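Local structure of (R)-2-hydroxyglutaryl-CoA dehydratase activating ATPase (Acidaminococcus fermentans, 1HUX) at residues Glu82-Ser91 with Lys109-Met118; Trp94-Ile103 with Gly207-Val218. The protein hydrolyses ATP slowly and drives electron transfer that activates (R)-2-hydroxyglutaryl-CoA dehydratase in glutamate fermentation, carrying one [4Fe-4S] cluster per homodimer. All coordinates share one frame; numbering follows the deposited sequence.

Contact 1. Residues Glu82-Ser91 with Lys109-Met118; sequences ELSCHAMGAS and KVIHVENGTM
Leu-83 overlaps two side chains of the strand with one branch: its CD1 sits 3.3 Å from Ile-111 CD1 and 3.4 Å from Lys-109 CD, while its CB faces Met-118 CG at 4.1 Å. One turn on, Ala-87 CB packs on Val-113 CG2 (3.6 Å). Helix 82-91 lies across the hairpin at 54° to strand 109-114, the axes 8.8 Å apart. At the hairpin turn the helix is met by backbone instead: Met-88 bends at chi2 and chi3 to bring CE to 3.5 Å from Gly-116 CA, and a CB on Gly-116 would run into Met-88 CE. Ser-91 holds OG beside its own backbone N (chi1 -70°), from where the hydroxyl reaches back to Ala-87 O (3.0 Å). That carbonyl also accepts from Ser-91 N, the two donors arriving from opposite faces of its plane. An alanine here, lacking the hydroxyl, is likely to leave Ala-87 O with the helical N-H alone and to open a gap beside Gly-116 and Val-113 CG1. Lys-109 runs its aliphatic chain past Leu-83, and its ammonium forms salt bridges with Asp-102 and Asp-107. This is plain helix-on-sheet packing in the actin fold: strand 99-104 flanks strand 107-114 and touches Ala-90 and His-86, strand 117-124 brings Phe-121 to Leu-83, and helix 245-257 sets Tyr-253 against Ser-84 and Met-88.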
loop_
_atom_site.group_PDB
_atom_site.type_symbol
_atom_site.label_atom_id
_atom_site.label_comp_id
_atom_site.label_asym_id
_atom_site.label_seq_id
_atom_site.Cartn_x
_atom_site.Cartn_y
_atom_site.Cartn_z
ATOM N N GLU A 82 -9.411 -21.789 5.742
ATOM C CA GLU A 82 -9.853 -21.386 4.419
ATOM C C GLU A 82 -8.987 -22.029 3.355
ATOM O O GLU A 82 -9.463 -22.299 2.248
ATOM C CB GLU A 82 -9.822 -19.864 4.284
ATOM C CG GLU A 82 -10.376 -19.352 2.960
ATOM C CD GLU A 82 -11.580 -18.453 3.140
ATOM O OE1 GLU A 82 -11.496 -17.506 3.955
ATOM O OE2 GLU A 82 -12.602 -18.691 2.463
ATOM N N LEU A 83 -7.721 -22.289 3.684
ATOM C CA LEU A 83 -6.810 -22.933 2.721
ATOM C C LEU A 83 -7.315 -24.329 2.387
ATOM O O LEU A 83 -7.333 -24.748 1.215
ATOM C CB LEU A 83 -5.377 -23.061 3.278
ATOM C CG LEU A 83 -4.406 -21.868 3.363
ATOM C CD1 LEU A 83 -4.682 -20.924 2.195
ATOM C CD2 LEU A 83 -4.559 -21.145 4.690
ATOM N N SER A 84 -7.748 -25.034 3.430
ATOM C CA SER A 84 -8.237 -26.408 3.306
ATOM C C SER A 84 -9.481 -26.542 2.443
ATOM O O SER A 84 -9.576 -27.420 1.578
ATOM C CB SER A 84 -8.537 -26.959 4.698
ATOM O OG SER A 84 -7.697 -26.352 5.675
ATOM N N CYS A 85 -10.438 -25.658 2.683
ATOM C CA CYS A 85 -11.685 -25.731 1.957
ATOM C C CYS A 85 -11.453 -25.444 0.494
ATOM O O CYS A 85 -11.989 -26.143 -0.375
ATOM C CB CYS A 85 -12.698 -24.767 2.584
ATOM S SG CYS A 85 -12.914 -25.047 4.389
ATOM N N HIS A 86 -10.625 -24.442 0.213
ATOM C CA HIS A 86 -10.370 -24.087 -1.177
ATOM C C HIS A 86 -9.750 -25.244 -1.921
ATOM O O HIS A 86 -10.079 -25.506 -3.084
ATOM C CB HIS A 86 -9.478 -22.863 -1.245
ATOM C CG HIS A 86 -10.233 -21.571 -1.183
ATOM N ND1 HIS A 86 -11.025 -21.122 -2.220
ATOM C CD2 HIS A 86 -10.320 -20.636 -0.206
ATOM C CE1 HIS A 86 -11.566 -19.962 -1.881
ATOM N NE2 HIS A 86 -11.154 -19.646 -0.665
ATOM N N ALA A 87 -8.862 -25.949 -1.233
ATOM C CA ALA A 87 -8.193 -27.104 -1.828
ATOM C C ALA A 87 -9.220 -28.210 -2.054
ATOM O O ALA A 87 -9.283 -28.818 -3.124
ATOM C CB ALA A 87 -7.077 -27.579 -0.902
ATOM N N MET A 88 -10.041 -28.445 -1.033
ATOM C CA MET A 88 -11.076 -29.462 -1.106
ATOM C C MET A 88 -12.075 -29.123 -2.211
ATOM O O MET A 88 -12.382 -29.968 -3.062
ATOM C CB MET A 88 -11.790 -29.568 0.244
ATOM C CG MET A 88 -11.812 -30.971 0.838
ATOM S SD MET A 88 -12.516 -32.142 -0.299
ATOM C CE MET A 88 -11.041 -32.856 -1.016
ATOM N N GLY A 89 -12.560 -27.876 -2.198
ATOM C CA GLY A 89 -13.527 -27.417 -3.187
ATOM C C GLY A 89 -13.009 -27.440 -4.615
ATOM O O GLY A 89 -13.695 -27.871 -5.563
ATOM N N ALA A 90 -11.779 -26.961 -4.776
ATOM C CA ALA A 90 -11.160 -26.926 -6.089
ATOM C C ALA A 90 -11.199 -28.338 -6.659
ATOM O O ALA A 90 -11.621 -28.553 -7.810
ATOM C CB ALA A 90 -9.727 -26.436 -5.965
ATOM N N SER A 91 -10.795 -29.292 -5.813
ATOM C CA SER A 91 -10.733 -30.701 -6.190
ATOM C C SER A 91 -12.061 -31.257 -6.627
ATOM O O SER A 91 -12.117 -32.117 -7.504
ATOM C CB SER A 91 -10.184 -31.535 -5.048
ATOM O OG SER A 91 -8.806 -31.255 -4.869
ATOM N N LYS A 109 -3.925 -15.474 -2.119
ATOM C CA LYS A 109 -3.232 -16.680 -1.656
ATOM C C LYS A 109 -3.185 -17.749 -2.746
ATOM O O LYS A 109 -4.178 -18.013 -3.436
ATOM C CB LYS A 109 -3.902 -17.221 -0.383
ATOM C CG LYS A 109 -5.342 -17.664 -0.548
ATOM C CD LYS A 109 -5.920 -18.106 0.786
ATOM C CE LYS A 109 -6.695 -16.982 1.483
ATOM N NZ LYS A 109 -8.069 -16.798 0.907
ATOM N N VAL A 110 -2.007 -18.338 -2.931
ATOM C CA VAL A 110 -1.839 -19.369 -3.944
ATOM C C VAL A 110 -1.614 -20.670 -3.208
ATOM O O VAL A 110 -0.747 -20.759 -2.334
ATOM C CB VAL A 110 -0.636 -19.096 -4.847
ATOM C CG1 VAL A 110 -0.714 -19.995 -6.071
ATOM C CG2 VAL A 110 -0.608 -17.638 -5.252
ATOM N N ILE A 111 -2.394 -21.677 -3.568
ATOM C CA ILE A 111 -2.316 -22.961 -2.893
ATOM C C ILE A 111 -1.926 -24.150 -3.776
ATOM O O ILE A 111 -2.465 -24.337 -4.880
ATOM C CB ILE A 111 -3.686 -23.270 -2.204
ATOM C CG1 ILE A 111 -4.072 -22.113 -1.280
ATOM C CG2 ILE A 111 -3.610 -24.578 -1.417
ATOM C CD1 ILE A 111 -5.483 -22.222 -0.748
ATOM N N HIS A 112 -0.980 -24.950 -3.290
ATOM C CA HIS A 112 -0.589 -26.136 -4.028
ATOM C C HIS A 112 -1.463 -27.252 -3.465
ATOM O O HIS A 112 -1.525 -27.449 -2.245
ATOM C CB HIS A 112 0.891 -26.463 -3.819
ATOM C CG HIS A 112 1.362 -27.619 -4.652
ATOM N ND1 HIS A 112 1.673 -28.852 -4.112
ATOM C CD2 HIS A 112 1.475 -27.761 -5.997
ATOM C CE1 HIS A 112 1.946 -29.701 -5.091
ATOM N NE2 HIS A 112 1.832 -29.065 -6.245
ATOM N N VAL A 113 -2.141 -27.974 -4.353
ATOM C CA VAL A 113 -3.058 -29.037 -3.940
ATOM C C VAL A 113 -2.680 -30.440 -4.391
ATOM O O VAL A 113 -2.305 -30.657 -5.546
ATOM C CB VAL A 113 -4.501 -28.765 -4.463
ATOM C CG1 VAL A 113 -5.418 -29.907 -4.072
ATOM C CG2 VAL A 113 -5.028 -27.438 -3.916
ATOM N N GLU A 114 -2.813 -31.385 -3.464
ATOM C CA GLU A 114 -2.530 -32.794 -3.712
ATOM C C GLU A 114 -3.593 -33.602 -2.975
ATOM O O GLU A 114 -3.708 -33.507 -1.742
ATOM C CB GLU A 114 -1.132 -33.170 -3.196
ATOM C CG GLU A 114 0.018 -32.532 -3.966
ATOM C CD GLU A 114 0.288 -33.187 -5.321
ATOM O OE1 GLU A 114 -0.656 -33.732 -5.947
ATOM O OE2 GLU A 114 1.455 -33.141 -5.772
ATOM N N ASN A 115 -4.368 -34.389 -3.730
ATOM C CA ASN A 115 -5.441 -35.213 -3.149
ATOM C C ASN A 115 -6.314 -34.310 -2.298
ATOM O O ASN A 115 -6.367 -34.476 -1.075
ATOM C CB ASN A 115 -4.878 -36.330 -2.254
ATOM C CG ASN A 115 -4.122 -37.399 -3.038
ATOM O OD1 ASN A 115 -4.669 -38.027 -3.949
ATOM N ND2 ASN A 115 -2.861 -37.616 -2.678
ATOM N N GLY A 116 -6.966 -33.341 -2.950
ATOM C CA GLY A 116 -7.843 -32.406 -2.257
ATOM C C GLY A 116 -7.298 -31.770 -0.988
ATOM O O GLY A 116 -8.050 -31.269 -0.151
ATOM N N THR A 117 -5.984 -31.775 -0.838
ATOM C CA THR A 117 -5.370 -31.194 0.346
ATOM C C THR A 117 -4.368 -30.080 0.026
ATOM O O THR A 117 -3.794 -30.004 -1.081
ATOM C CB THR A 117 -4.660 -32.279 1.155
ATOM O OG1 THR A 117 -5.601 -33.311 1.459
ATOM C CG2 THR A 117 -4.075 -31.708 2.446
ATOM N N MET A 118 -4.155 -29.215 1.009
ATOM C CA MET A 118 -3.238 -28.110 0.844
ATOM C C MET A 118 -1.837 -28.540 1.227
ATOM O O MET A 118 -1.519 -28.707 2.403
ATOM C CB MET A 118 -3.694 -26.929 1.693
ATOM C CG MET A 118 -2.806 -25.718 1.584
ATOM S SD MET A 118 -1.808 -25.506 3.070
ATOM C CE MET A 118 -0.260 -26.147 2.594
#

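Contact 2. Residues Trp94-Ile103 with Gly207-Val218; sequences WPNVHTVIDI and GIVKDVVMTGGV. With ADP (adenosine-5'-diphosphate), chain D.
Val-213 turns CG1 anti to its carbonyl carbon (chi1 -62°), and Trp-94 does the same with CG (chi1 -57°), which brings the methyl over one face of the indole. The valine belongs to a parallel strand pair of the actin fold: strand 99-103, the middle one of a five-stranded mixed sheet, beside strand 212-215, their directions differing by 20°. The CH-pi contact, 3.5 Å from Val-213 CG1 to the centroid of the Trp-94 six-membered ring, is offset toward the rim. The other branch, Val-213 CG2, meets Val-100 CG2 at 3.6 Å. The ladder runs from Val-213 N and Thr-99 O (3.0 Å), through Ile-101 N to Val-213 O (2.8 Å) and Thr-215 N to Ile-101 O, to Ile-103 N and Thr-215 O (2.9 Å). At the N-terminal end of strand 99-103, Thr-99 OG1 extends the pairing, taking a bond from Val-209 N (2.8 Å) and so tying the loop before strand 212-215 to the start of strand 99-103. Val-100, Asp-102, Val-213 and Thr-215 point to the face under helix 82-93, where Thr-215 OG1 bonds to Asn-245. Thr-99, Ile-101, Val-212 and Met-214 point to the other, and Met-214 runs on to Val-224 and Leu-228 of helix 222-232. Past the last rung the chain continues through Gly-216 and Gly-217. A CB on Gly-216 would strike Ile-103 O, and one on Gly-217 would clash with C5' of ADP. Gly-217 and Val-218 both belong to the ADP pocket, and Ile-103 CG2 packs on Val-218 CG2 at 3.6 Å.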
loop_
_atom_site.group_PDB
_atom_site.type_symbol
_atom_site.label_atom_id
_atom_site.label_comp_id
_atom_site.label_asym_id
_atom_site.label_seq_id
_atom_site.Cartn_x
_atom_site.Cartn_y
_atom_site.Cartn_z
ATOM N N TRP A 94 -12.413 -29.328 -10.136
ATOM C CA TRP A 94 -11.375 -29.723 -11.080
ATOM C C TRP A 94 -10.520 -30.787 -10.418
ATOM O O TRP A 94 -9.696 -30.486 -9.549
ATOM C CB TRP A 94 -10.504 -28.520 -11.433
ATOM C CG TRP A 94 -11.245 -27.345 -12.006
ATOM C CD1 TRP A 94 -11.729 -27.219 -13.284
ATOM C CD2 TRP A 94 -11.556 -26.119 -11.333
ATOM N NE1 TRP A 94 -12.319 -25.981 -13.445
ATOM C CE2 TRP A 94 -12.227 -25.286 -12.265
ATOM C CE3 TRP A 94 -11.333 -25.640 -10.033
ATOM C CZ2 TRP A 94 -12.675 -24.001 -11.941
ATOM C CZ3 TRP A 94 -11.781 -24.357 -9.706
ATOM C CH2 TRP A 94 -12.445 -23.554 -10.662
ATOM N N PRO A 95 -10.713 -32.048 -10.823
ATOM C CA PRO A 95 -9.973 -33.199 -10.283
ATOM C C PRO A 95 -8.450 -33.082 -10.349
ATOM O O PRO A 95 -7.749 -33.508 -9.434
ATOM C CB PRO A 95 -10.490 -34.361 -11.121
ATOM C CG PRO A 95 -11.890 -33.912 -11.503
ATOM C CD PRO A 95 -11.690 -32.472 -11.842
ATOM N N ASN A 96 -7.944 -32.478 -11.415
ATOM C CA ASN A 96 -6.501 -32.351 -11.596
ATOM C C ASN A 96 -5.848 -31.082 -11.077
ATOM O O ASN A 96 -4.716 -30.761 -11.451
ATOM C CB ASN A 96 -6.169 -32.525 -13.069
ATOM C CG ASN A 96 -6.700 -33.829 -13.619
ATOM O OD1 ASN A 96 -6.545 -34.876 -12.986
ATOM N ND2 ASN A 96 -7.325 -33.780 -14.795
ATOM N N VAL A 97 -6.546 -30.354 -10.216
ATOM C CA VAL A 97 -5.968 -29.138 -9.671
ATOM C C VAL A 97 -4.727 -29.514 -8.901
ATOM O O VAL A 97 -4.620 -30.623 -8.383
ATOM C CB VAL A 97 -6.918 -28.415 -8.683
ATOM C CG1 VAL A 97 -8.098 -27.869 -9.421
ATOM C CG2 VAL A 97 -7.369 -29.368 -7.577
ATOM N N HIS A 98 -3.791 -28.580 -8.831
ATOM C CA HIS A 98 -2.556 -28.782 -8.083
ATOM C C HIS A 98 -2.139 -27.423 -7.574
ATOM O O HIS A 98 -1.385 -27.299 -6.608
ATOM C CB HIS A 98 -1.486 -29.384 -8.981
ATOM C CG HIS A 98 -1.649 -30.860 -9.198
ATOM N ND1 HIS A 98 -1.515 -31.784 -8.179
ATOM C CD2 HIS A 98 -1.930 -31.573 -10.317
ATOM C CE1 HIS A 98 -1.703 -32.998 -8.664
ATOM N NE2 HIS A 98 -1.956 -32.899 -9.960
ATOM N N THR A 99 -2.681 -26.405 -8.233
ATOM C CA THR A 99 -2.406 -25.023 -7.879
ATOM C C THR A 99 -3.696 -24.215 -7.938
ATOM O O THR A 99 -4.403 -24.196 -8.960
ATOM C CB THR A 99 -1.338 -24.387 -8.835
ATOM O OG1 THR A 99 -0.072 -25.048 -8.659
ATOM C CG2 THR A 99 -1.165 -22.907 -8.528
ATOM N N VAL A 100 -3.992 -23.547 -6.826
ATOM C CA VAL A 100 -5.199 -22.736 -6.709
ATOM C C VAL A 100 -4.874 -21.285 -6.388
ATOM O O VAL A 100 -4.272 -20.974 -5.356
ATOM C CB VAL A 100 -6.153 -23.271 -5.581
ATOM C CG1 VAL A 100 -7.341 -22.349 -5.441
ATOM C CG2 VAL A 100 -6.656 -24.683 -5.903
ATOM N N ILE A 101 -5.275 -20.395 -7.281
ATOM C CA ILE A 101 -5.061 -18.975 -7.057
ATOM C C ILE A 101 -6.377 -18.381 -6.561
ATOM O O ILE A 101 -7.347 -18.335 -7.317
ATOM C CB ILE A 101 -4.662 -18.265 -8.354
ATOM C CG1 ILE A 101 -3.369 -18.873 -8.883
ATOM C CG2 ILE A 101 -4.471 -16.781 -8.093
ATOM C CD1 ILE A 101 -2.926 -18.288 -10.198
ATOM N N ASP A 102 -6.411 -17.941 -5.304
ATOM C CA ASP A 102 -7.628 -17.370 -4.723
ATOM C C ASP A 102 -7.514 -15.900 -4.377
ATOM O O ASP A 102 -6.852 -15.531 -3.394
ATOM C CB ASP A 102 -8.031 -18.135 -3.452
ATOM C CG ASP A 102 -9.167 -17.455 -2.686
ATOM O OD1 ASP A 102 -8.962 -17.105 -1.500
ATOM O OD2 ASP A 102 -10.259 -17.274 -3.279
ATOM N N ILE A 103 -8.170 -15.057 -5.170
ATOM C CA ILE A 103 -8.130 -13.619 -4.919
ATOM C C ILE A 103 -9.470 -13.173 -4.370
ATOM O O ILE A 103 -10.508 -13.342 -5.021
ATOM C CB ILE A 103 -7.845 -12.785 -6.219
ATOM C CG1 ILE A 103 -6.546 -13.246 -6.887
ATOM C CG2 ILE A 103 -7.712 -11.302 -5.862
ATOM C CD1 ILE A 103 -6.242 -12.530 -8.203
ATOM N N GLY A 207 5.141 -22.135 -6.811
ATOM C CA GLY A 207 5.341 -22.880 -8.028
ATOM C C GLY A 207 4.047 -23.218 -8.714
ATOM O O GLY A 207 3.173 -23.843 -8.124
ATOM N N ILE A 208 3.927 -22.803 -9.970
ATOM C CA ILE A 208 2.729 -23.089 -10.727
ATOM C C ILE A 208 2.719 -24.499 -11.241
ATOM O O ILE A 208 3.434 -24.829 -12.198
ATOM C CB ILE A 208 2.573 -22.178 -11.943
ATOM C CG1 ILE A 208 2.183 -20.782 -11.480
ATOM C CG2 ILE A 208 1.533 -22.738 -12.898
ATOM C CD1 ILE A 208 3.366 -19.848 -11.365
ATOM N N VAL A 209 1.912 -25.346 -10.630
ATOM C CA VAL A 209 1.827 -26.695 -11.115
ATOM C C VAL A 209 0.685 -26.788 -12.104
ATOM O O VAL A 209 -0.143 -25.898 -12.226
ATOM C CB VAL A 209 1.565 -27.702 -9.979
ATOM C CG1 VAL A 209 1.435 -29.126 -10.565
ATOM C CG2 VAL A 209 2.710 -27.627 -8.993
ATOM N N LYS A 210 0.671 -27.909 -12.788
ATOM C CA LYS A 210 -0.319 -28.241 -13.755
ATOM C C LYS A 210 -1.723 -28.121 -13.238
ATOM O O LYS A 210 -2.019 -28.452 -12.111
ATOM C CB LYS A 210 -0.056 -29.651 -14.221
ATOM C CG LYS A 210 0.107 -29.645 -15.701
ATOM C CD LYS A 210 0.721 -30.905 -16.293
ATOM C CE LYS A 210 0.764 -30.608 -17.787
ATOM N NZ LYS A 210 1.354 -31.732 -18.587
ATOM N N ASP A 211 -2.589 -27.637 -14.121
ATOM C CA ASP A 211 -4.003 -27.416 -13.829
ATOM C C ASP A 211 -4.198 -26.401 -12.725
ATOM O O ASP A 211 -4.505 -26.701 -11.574
ATOM C CB ASP A 211 -4.691 -28.743 -13.544
ATOM C CG ASP A 211 -5.468 -29.241 -14.731
ATOM O OD1 ASP A 211 -6.427 -28.533 -15.103
ATOM O OD2 ASP A 211 -5.109 -30.276 -15.326
ATOM N N VAL A 212 -3.949 -25.145 -13.109
ATOM C CA VAL A 212 -4.079 -23.996 -12.257
ATOM C C VAL A 212 -5.521 -23.522 -12.327
ATOM O O VAL A 212 -6.095 -23.447 -13.409
ATOM C CB VAL A 212 -3.150 -22.846 -12.739
ATOM C CG1 VAL A 212 -3.195 -21.681 -11.711
ATOM C CG2 VAL A 212 -1.750 -23.332 -12.888
ATOM N N VAL A 213 -6.111 -23.217 -11.183
ATOM C CA VAL A 213 -7.491 -22.714 -11.176
ATOM C C VAL A 213 -7.584 -21.444 -10.348
ATOM O O VAL A 213 -6.915 -21.305 -9.311
ATOM C CB VAL A 213 -8.479 -23.731 -10.588
ATOM C CG1 VAL A 213 -8.481 -24.977 -11.442
ATOM C CG2 VAL A 213 -8.079 -24.056 -9.168
ATOM N N MET A 214 -8.388 -20.503 -10.828
ATOM C CA MET A 214 -8.563 -19.253 -10.118
ATOM C C MET A 214 -9.890 -19.304 -9.353
ATOM O O MET A 214 -10.940 -19.699 -9.880
ATOM C CB MET A 214 -8.524 -18.088 -11.103
ATOM C CG MET A 214 -8.676 -16.753 -10.441
ATOM S SD MET A 214 -8.529 -15.437 -11.620
ATOM C CE MET A 214 -7.706 -14.174 -10.553
ATOM N N THR A 215 -9.802 -18.910 -8.092
ATOM C CA THR A 215 -10.915 -18.915 -7.162
ATOM C C THR A 215 -11.100 -17.571 -6.476
ATOM O O THR A 215 -10.164 -16.775 -6.380
ATOM C CB THR A 215 -10.673 -19.995 -6.117
ATOM O OG1 THR A 215 -11.076 -21.245 -6.669
ATOM C CG2 THR A 215 -11.417 -19.718 -4.853
ATOM N N GLY A 216 -12.309 -17.317 -5.994
ATOM C CA GLY A 216 -12.580 -16.055 -5.330
ATOM C C GLY A 216 -13.493 -15.193 -6.174
ATOM O O GLY A 216 -13.794 -15.525 -7.326
ATOM N N GLY A 217 -13.945 -14.080 -5.615
ATOM C CA GLY A 217 -14.840 -13.233 -6.374
ATOM C C GLY A 217 -14.147 -12.626 -7.567
ATOM O O GLY A 217 -14.703 -12.606 -8.670
ATOM N N VAL A 218 -12.930 -12.133 -7.355
ATOM C CA VAL A 218 -12.182 -11.521 -8.444
ATOM C C VAL A 218 -12.010 -12.507 -9.602
ATOM O O VAL A 218 -11.720 -12.117 -10.734
ATOM C CB VAL A 218 -10.806 -11.044 -7.958
ATOM C CG1 VAL A 218 -10.096 -10.304 -9.067
ATOM C CG2 VAL A 218 -10.978 -10.147 -6.741
HETATM P PB ADP D . -13.851 -12.594 1.000
HETATM O O1B ADP D . -12.526 -13.248 0.727
HETATM O O2B ADP D . -15.001 -13.577 1.377
HETATM O O3B ADP D . -13.768 -11.402 1.936
HETATM P PA ADP D . -14.704 -12.710 -1.687
HETATM O O1A ADP D . -16.171 -13.048 -1.712
HETATM O O2A ADP D . -13.749 -13.748 -2.073
HETATM O O3A ADP D . -14.353 -12.055 -0.276
HETATM O "O5'" ADP D . -14.494 -11.397 -2.505
HETATM C "C5'" ADP D . -14.682 -11.425 -3.819
HETATM C "C4'" ADP D . -14.110 -10.254 -4.525
HETATM O "O4'" ADP D . -14.542 -10.290 -5.919
HETATM C "C3'" ADP D . -14.440 -8.752 -4.009
HETATM O "O3'" ADP D . -13.316 -7.860 -4.211
HETATM C "C2'" ADP D . -15.659 -8.481 -4.869
HETATM O "O2'" ADP D . -16.006 -7.086 -5.148
HETATM C "C1'" ADP D . -15.268 -9.183 -6.163
HETATM N N9 ADP D . -16.338 -9.375 -7.168
HETATM C C8 ADP D . -17.558 -9.848 -6.907
HETATM N N7 ADP D . -18.285 -9.924 -7.941
HETATM C C5 ADP D . -17.481 -9.455 -8.973
HETATM C C6 ADP D . -17.660 -9.290 -10.389
HETATM N N6 ADP D . -18.827 -9.593 -11.026
HETATM N N1 ADP D . -16.611 -8.803 -11.114
HETATM C C2 ADP D . -15.464 -8.495 -10.489
HETATM N N3 ADP D . -15.201 -8.622 -9.173
HETATM C C4 ADP D . -16.259 -9.109 -8.473
#

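Overall arrangement
The two contacts lie 9 Å apart, centre to centre, and interleave along the chain: helix 82-93, strand 99-104, strand 107-114 with the start of 117-124, then, about a hundred residues after strand 99-104, strand 212-215. The strands all belong to one mixed sheet, where 99-104 stands between 107-114, antiparallel to it, and 212-215, parallel; helix 82-93 packs on one face of it. Contact 2 joins the middle strand, 99-104, to its parallel neighbour 212-215 and runs out to the ADP pocket. The contacts also touch directly, through the Lys-109 to Asp-102 salt bridge and His-86 packing on Thr-215. Helix and nucleotide-binding loop are thereby joined through one shared sheet.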